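Local coordinates for yncA (Salmonella typhimurium, PDB 3DR6), which probably transfers an acetyl group from acetyl-CoA to an amine substrate, as a putative acetyltransferase of the GNAT family, at residues G115-M119 / M161-D166; Y68-G72 / L107-A111. All coordinates share one frame; numbering follows the deposited sequence.

Interaction 1. Residues G115-M119 / M161-D166; sequences GKHVM and MQLQLD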
ATOM      1  N   GLY C 115      -7.916  18.430   1.560  1.00 15.97           N
ATOM      2  CA  GLY C 115      -7.816  18.111   2.993  1.00 15.51           C
ATOM      3  C   GLY C 115      -6.907  16.948   3.368  1.00 15.44           C
ATOM      4  O   GLY C 115      -6.992  16.425   4.476  1.00 14.99           O
ATOM      5  N   LYS C 116      -6.020  16.536   2.460  1.00 14.94           N
ATOM      6  CA  LYS C 116      -5.178  15.372   2.745  1.00 15.10           C
ATOM      7  C   LYS C 116      -4.182  15.701   3.861  1.00 14.85           C
ATOM      8  O   LYS C 116      -3.678  16.818   3.945  1.00 14.78           O
ATOM      9  CB  LYS C 116      -4.448  14.861   1.502  1.00 15.56           C
ATOM     10  CG  LYS C 116      -5.371  14.310   0.370  1.00 14.89           C
ATOM     11  CD  LYS C 116      -6.453  13.387   0.919  1.00 14.80           C
ATOM     12  CE  LYS C 116      -7.349  12.843  -0.208  1.00 16.52           C
ATOM     13  NZ  LYS C 116      -8.408  11.980   0.412  1.00 16.50           N
ATOM     14  N   HIS C 117      -3.920  14.722   4.726  1.00 14.99           N
ATOM     15  CA  HIS C 117      -3.108  14.951   5.942  1.00 14.52           C
ATOM     16  C   HIS C 117      -1.634  14.558   5.792  1.00 14.47           C
ATOM     17  O   HIS C 117      -0.750  15.164   6.435  1.00 13.15           O
ATOM     18  CB  HIS C 117      -3.748  14.232   7.148  1.00 14.90           C
ATOM     19  CG  HIS C 117      -3.077  14.503   8.464  1.00 15.08           C
ATOM     20  ND1 HIS C 117      -2.996  15.759   9.019  1.00 14.29           N
ATOM     21  CD2 HIS C 117      -2.479  13.663   9.348  1.00 16.09           C
ATOM     22  CE1 HIS C 117      -2.375  15.689  10.180  1.00 14.31           C
ATOM     23  NE2 HIS C 117      -2.064  14.430  10.416  1.00 14.52           N
ATOM     24  N   VAL C 118      -1.362  13.550   4.952  1.00 13.56           N
ATOM     25  CA  VAL C 118       0.033  13.111   4.712  1.00 13.79           C
ATOM     26  C   VAL C 118       0.180  12.801   3.217  1.00 15.24           C
ATOM     27  O   VAL C 118      -0.736  12.182   2.664  1.00 14.59           O
ATOM     28  CB  VAL C 118       0.391  11.804   5.524  1.00 13.97           C
ATOM     29  CG1 VAL C 118       1.816  11.334   5.183  1.00 14.78           C
ATOM     30  CG2 VAL C 118       0.238  12.038   7.043  1.00 13.79           C
HETATM   31  N   MSE C 119       1.288  13.216   2.574  1.00 14.62           N
HETATM   32  CA  MSE C 119       1.631  12.704   1.203  1.00 17.87           C
HETATM   33  C   MSE C 119       2.827  11.787   1.361  1.00 16.04           C
HETATM   34  O   MSE C 119       3.805  12.109   2.038  1.00 16.81           O
HETATM   35  CB  MSE C 119       1.917  13.766   0.087  1.00 17.20           C
HETATM   36  CG  MSE C 119       1.866  13.250  -1.572  1.00 12.38           C
HETATM   37 SE   MSE C 119       2.552  14.845  -2.349  1.00 34.71          SE
HETATM   38  CE  MSE C 119       1.650  16.185  -1.070  1.00 11.13           C
HETATM   39  N   MSE C 161       9.033   8.020   1.806  1.00 14.83           N
HETATM   40  CA  MSE C 161       9.165   9.314   2.488  1.00 15.53           C
HETATM   41  C   MSE C 161       7.799   9.958   2.651  1.00 15.67           C
HETATM   42  O   MSE C 161       6.854   9.662   1.901  1.00 16.64           O
HETATM   43  CB  MSE C 161      10.118  10.231   1.745  1.00 15.25           C
HETATM   44  CG  MSE C 161      11.488   9.603   1.532  1.00 16.85           C
HETATM   45 SE   MSE C 161      12.732  10.822   0.595  0.70 14.34          SE
HETATM   46  CE  MSE C 161      13.036  12.080   2.023  1.00 17.12           C
ATOM     47  N   GLN C 162       7.663  10.799   3.659  1.00 15.32           N
ATOM     48  CA  GLN C 162       6.362  11.410   3.868  1.00 14.75           C
ATOM     49  C   GLN C 162       6.446  12.862   4.327  1.00 14.65           C
ATOM     50  O   GLN C 162       7.445  13.285   4.869  1.00 13.86           O
ATOM     51  CB  GLN C 162       5.515  10.607   4.844  1.00 15.00           C
ATOM     52  CG  GLN C 162       6.020  10.610   6.306  1.00 14.52           C
ATOM     53  CD  GLN C 162       5.174   9.697   7.179  1.00 16.49           C
ATOM     54  OE1 GLN C 162       5.345   8.450   7.158  1.00 16.47           O
ATOM     55  NE2 GLN C 162       4.256  10.295   7.944  1.00 17.71           N
ATOM     56  N   LEU C 163       5.360  13.585   4.091  1.00 14.32           N
ATOM     57  CA  LEU C 163       5.231  14.985   4.485  1.00 15.41           C
ATOM     58  C   LEU C 163       3.865  15.162   5.107  1.00 14.71           C
ATOM     59  O   LEU C 163       2.839  14.904   4.456  1.00 14.89           O
ATOM     60  CB  LEU C 163       5.373  15.924   3.269  1.00 15.57           C
ATOM     61  CG  LEU C 163       5.051  17.412   3.511  1.00 14.55           C
ATOM     62  CD1 LEU C 163       6.099  18.039   4.471  1.00 15.85           C
ATOM     63  CD2 LEU C 163       5.037  18.156   2.181  1.00 16.83           C
ATOM     64  N   GLN C 164       3.843  15.583   6.364  1.00 14.37           N
ATOM     65  CA  GLN C 164       2.569  15.912   7.028  1.00 14.24           C
ATOM     66  C   GLN C 164       2.154  17.307   6.576  1.00 14.65           C
ATOM     67  O   GLN C 164       2.952  18.250   6.588  1.00 14.12           O
ATOM     68  CB  GLN C 164       2.712  15.818   8.556  1.00 14.01           C
ATOM     69  CG  GLN C 164       1.367  15.844   9.255  1.00 15.64           C
ATOM     70  CD  GLN C 164       1.449  15.557  10.739  1.00 16.43           C
ATOM     71  OE1 GLN C 164       1.987  14.522  11.149  1.00 17.34           O
ATOM     72  NE2 GLN C 164       0.886  16.450  11.549  1.00 17.53           N
ATOM     73  N   LEU C 165       0.895  17.429   6.162  1.00 15.23           N
ATOM     74  CA  LEU C 165       0.399  18.632   5.487  1.00 14.75           C
ATOM     75  C   LEU C 165      -0.286  19.676   6.395  1.00 14.28           C
ATOM     76  O   LEU C 165      -0.492  20.818   5.985  1.00 13.57           O
ATOM     77  CB  LEU C 165      -0.535  18.206   4.340  1.00 14.94           C
ATOM     78  CG  LEU C 165       0.137  17.312   3.277  1.00 16.69           C
ATOM     79  CD1 LEU C 165      -0.846  16.892   2.170  1.00 17.11           C
ATOM     80  CD2 LEU C 165       1.342  18.046   2.667  1.00 18.41           C
ATOM     81  N   ASP C 166      -0.613  19.282   7.630  1.00 14.47           N
ATOM     82  CA  ASP C 166      -1.272  20.182   8.592  1.00 15.26           C
ATOM     83  C   ASP C 166      -1.132  19.584   9.982  1.00 15.64           C
ATOM     84  O   ASP C 166      -0.802  18.408  10.119  1.00 15.51           O
ATOM     85  CB  ASP C 166      -2.762  20.321   8.247  1.00 14.61           C
ATOM     86  CG  ASP C 166      -3.537  19.008   8.471  1.00 13.09           C
ATOM     87  OD1 ASP C 166      -3.994  18.768   9.613  1.00 13.83           O
ATOM     88  OD2 ASP C 166      -3.719  18.233   7.500  1.00 13.83           O
TER
HETATM   89  O   HOH W   1      -4.080  19.421   4.994  1.00 16.29           O
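Strand 118-124 and the closing end of strand 154-164 pair antiparallel here, within the mixed sheet of a GNAT fold. M119 and L163 form a hydrogen-bonded pair, M119 N to L163 O and L163 N to M119 O both measuring 3.0 Å, whereas V118 and Q164 form the adjoining non-hydrogen-bonded pair. Beyond the regular strands the ladder gains one more rung, L165 N to H117 O at 2.8 Å. This bond is nearly straight (172°), although the N-H reaches the carbonyl from above its plane.

H117 has CG anti to its backbone N (chi1 -175°), which swings the imidazole along Q164 and up to D166. H117 ND1 donates in its ring plane to D166 OD2 (3.0 Å), meeting the carboxylate from above; D166 OD1 accepts from H168 N. Q164 CG lies over one face, 4.1 Å from the centroid of the H117 ring, in a CH-pi contact, while Q164 NE2 bonds to D166 O (3.0 Å). The ring is thus fixed at ND1 and, through NE2, by Q147 of the second subunit, whose W155 also stacks on it. A water bridges K116 O and D166 OD2. M119 CE meets L165 CD1 at 4.2 Å beside helix 99-113. This antiparallel pair of the GNAT sheet presents the face of M119 to that helix and the face of V118, Q162 and Q164 to the second subunit.

Interaction 2. Residues Y68-G72 / L107-A111; sequences YASFG and LIDEA
F71 and L107 carry most of this contact between strand 64-73 and helix 99-113, whose local axes run 30° from parallel and 9.2 Å apart at their closest. F71 places CG between its backbone N and carbonyl carbon (chi1 63°), a rotamer that turns the CD2-CE2 side of the ring to L107 and A111. F71 CD2 meets L107 CG at 3.9 Å, with the leucine at the ring edge, near its plane. Farther out along the same side of the ring, F71 CE2 reaches A111 CA at 3.6 Å and the A111 methyl CB at 3.7 Å; the small alanine thus lets the aromatic ring come up close to the helix backbone.

With chi1 at -158°, L107 lays its isobutyl group on the strand. L107 CD1 packs against A69 CB at 4.2 Å, while L107 CD2 comes to 3.3 Å from S70 O, a van der Waals contact with the backbone. S70 itself points its CB away from the helix, and its OG bonds to R49 and P55 O.

Around this layer lie P55, Y54, whose ring meets that of F71, L57, V84 and V88, with H86 touching L107, as helix 99-113 packs on the face formed by strands 56-61, 64-73 and 83-90.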
ATOM      1  N   TYR C  68       4.279  15.183 -15.952  1.00 15.66           N
ATOM      2  CA  TYR C  68       2.975  15.185 -15.327  1.00 16.64           C
ATOM      3  C   TYR C  68       3.055  14.675 -13.890  1.00 16.48           C
ATOM      4  O   TYR C  68       4.038  14.014 -13.492  1.00 16.55           O
ATOM      5  CB  TYR C  68       1.950  14.386 -16.154  1.00 17.44           C
ATOM      6  CG  TYR C  68       1.989  12.869 -15.995  1.00 18.52           C
ATOM      7  CD1 TYR C  68       2.822  12.079 -16.801  1.00 18.40           C
ATOM      8  CD2 TYR C  68       1.165  12.223 -15.063  1.00 20.68           C
ATOM      9  CE1 TYR C  68       2.845  10.703 -16.674  1.00 20.33           C
ATOM     10  CE2 TYR C  68       1.185  10.832 -14.928  1.00 20.84           C
ATOM     11  CZ  TYR C  68       2.024  10.083 -15.733  1.00 20.90           C
ATOM     12  OH  TYR C  68       2.039   8.704 -15.608  1.00 23.69           O
ATOM     13  N   ALA C  69       2.022  14.999 -13.119  1.00 17.06           N
ATOM     14  CA  ALA C  69       1.968  14.618 -11.701  1.00 16.58           C
ATOM     15  C   ALA C  69       0.524  14.361 -11.288  1.00 16.90           C
ATOM     16  O   ALA C  69      -0.414  14.996 -11.796  1.00 17.21           O
ATOM     17  CB  ALA C  69       2.588  15.698 -10.831  1.00 16.62           C
ATOM     18  N   SER C  70       0.353  13.419 -10.372  1.00 16.02           N
ATOM     19  CA  SER C  70      -0.973  13.147  -9.801  1.00 16.27           C
ATOM     20  C   SER C  70      -0.779  12.547  -8.414  1.00 15.88           C
ATOM     21  O   SER C  70       0.354  12.252  -8.019  1.00 15.98           O
ATOM     22  CB  SER C  70      -1.751  12.166 -10.699  1.00 16.56           C
ATOM     23  OG  SER C  70      -3.120  12.101 -10.303  1.00 18.08           O
ATOM     24  N   PHE C  71      -1.869  12.391  -7.671  1.00 16.03           N
ATOM     25  CA  PHE C  71      -1.834  11.496  -6.519  1.00 16.00           C
ATOM     26  C   PHE C  71      -3.087  10.656  -6.475  1.00 16.73           C
ATOM     27  O   PHE C  71      -4.140  11.021  -7.065  1.00 15.67           O
ATOM     28  CB  PHE C  71      -1.569  12.241  -5.196  1.00 15.41           C
ATOM     29  CG  PHE C  71      -2.632  13.245  -4.804  1.00 16.26           C
ATOM     30  CD1 PHE C  71      -3.896  12.814  -4.381  1.00 16.05           C
ATOM     31  CD2 PHE C  71      -2.339  14.617  -4.802  1.00 15.78           C
ATOM     32  CE1 PHE C  71      -4.882  13.741  -3.981  1.00 14.92           C
ATOM     33  CE2 PHE C  71      -3.319  15.565  -4.397  1.00 15.54           C
ATOM     34  CZ  PHE C  71      -4.594  15.115  -3.993  1.00 16.00           C
ATOM     35  N   GLY C  72      -2.962   9.531  -5.784  1.00 16.76           N
ATOM     36  CA  GLY C  72      -4.096   8.675  -5.474  1.00 18.47           C
ATOM     37  C   GLY C  72      -4.046   8.195  -4.043  1.00 18.46           C
ATOM     38  O   GLY C  72      -3.114   8.507  -3.297  1.00 17.95           O
ATOM     39  N   LEU C 107       1.558  19.939  -6.629  1.00 18.49           N
ATOM     40  CA  LEU C 107       0.773  18.782  -6.177  1.00 18.40           C
ATOM     41  C   LEU C 107       0.419  18.854  -4.686  1.00 18.11           C
ATOM     42  O   LEU C 107      -0.720  18.592  -4.284  1.00 17.75           O
ATOM     43  CB  LEU C 107       1.543  17.487  -6.468  1.00 18.44           C
ATOM     44  CG  LEU C 107       0.713  16.220  -6.559  1.00 20.44           C
ATOM     45  CD1 LEU C 107      -0.281  16.307  -7.762  1.00 20.06           C
ATOM     46  CD2 LEU C 107       1.637  14.999  -6.639  1.00 18.31           C
ATOM     47  N   ILE C 108       1.404  19.233  -3.885  1.00 18.47           N
ATOM     48  CA  ILE C 108       1.239  19.358  -2.433  1.00 18.89           C
ATOM     49  C   ILE C 108       0.142  20.373  -2.090  1.00 18.33           C
ATOM     50  O   ILE C 108      -0.661  20.142  -1.197  1.00 16.86           O
ATOM     51  CB  ILE C 108       2.566  19.767  -1.764  1.00 18.70           C
ATOM     52  CG1 ILE C 108       3.545  18.595  -1.760  1.00 20.06           C
ATOM     53  CG2 ILE C 108       2.341  20.279  -0.336  1.00 20.14           C
ATOM     54  CD1 ILE C 108       5.021  19.013  -1.625  1.00 21.67           C
ATOM     55  N   ASP C 109       0.117  21.479  -2.828  1.00 18.66           N
ATOM     56  CA  ASP C 109      -0.900  22.507  -2.675  1.00 19.61           C
ATOM     57  C   ASP C 109      -2.278  21.931  -2.942  1.00 19.23           C
ATOM     58  O   ASP C 109      -3.219  22.211  -2.200  1.00 18.97           O
ATOM     59  CB  ASP C 109      -0.656  23.638  -3.676  1.00 20.55           C
ATOM     60  CG  ASP C 109       0.573  24.456  -3.353  1.00 23.84           C
ATOM     61  OD1 ASP C 109       1.006  24.471  -2.189  1.00 27.32           O
ATOM     62  OD2 ASP C 109       1.101  25.097  -4.291  1.00 29.70           O
ATOM     63  N   GLU C 110      -2.381  21.124  -4.002  1.00 17.55           N
ATOM     64  CA  GLU C 110      -3.645  20.490  -4.377  1.00 17.11           C
ATOM     65  C   GLU C 110      -4.064  19.497  -3.313  1.00 15.92           C
ATOM     66  O   GLU C 110      -5.237  19.416  -2.989  1.00 15.85           O
ATOM     67  CB  GLU C 110      -3.577  19.827  -5.760  1.00 17.26           C
ATOM     68  CG  GLU C 110      -3.356  20.803  -6.938  1.00 19.20           C
ATOM     69  CD  GLU C 110      -4.389  21.924  -7.028  1.00 21.51           C
ATOM     70  OE1 GLU C 110      -5.575  21.707  -6.662  1.00 21.51           O
ATOM     71  OE2 GLU C 110      -4.003  23.031  -7.470  1.00 23.13           O
ATOM     72  N   ALA C 111      -3.101  18.773  -2.744  1.00 15.45           N
ATOM     73  CA  ALA C 111      -3.379  17.847  -1.644  1.00 15.41           C
ATOM     74  C   ALA C 111      -3.998  18.573  -0.429  1.00 15.94           C
ATOM     75  O   ALA C 111      -4.994  18.114   0.130  1.00 15.95           O
ATOM     76  CB  ALA C 111      -2.103  17.060  -1.253  1.00 13.91           C
TER

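How the interactions relate
Both contacts are buried and meet at helix 99-113, but they join different parts of the fold. Interaction 2 lies nearer the centre of the chain and is purely apolar packing of helix on sheet, with no hydrogen bond between its segments. Interaction 1, farther out, is a strand pairing built on backbone hydrogen bonds, with a polar cluster that reaches the second subunit. Their centres are 11 Å apart and their atoms touch: the A111 methyl CB packs on L165 CD1 at 3.7 Å, and K116 N probably bonds to A111 O (3.0 Å) in the turn between the end of helix 99-113 and strand 118-124. A111 therefore belongs to both apolar surfaces, linking F71 to L165.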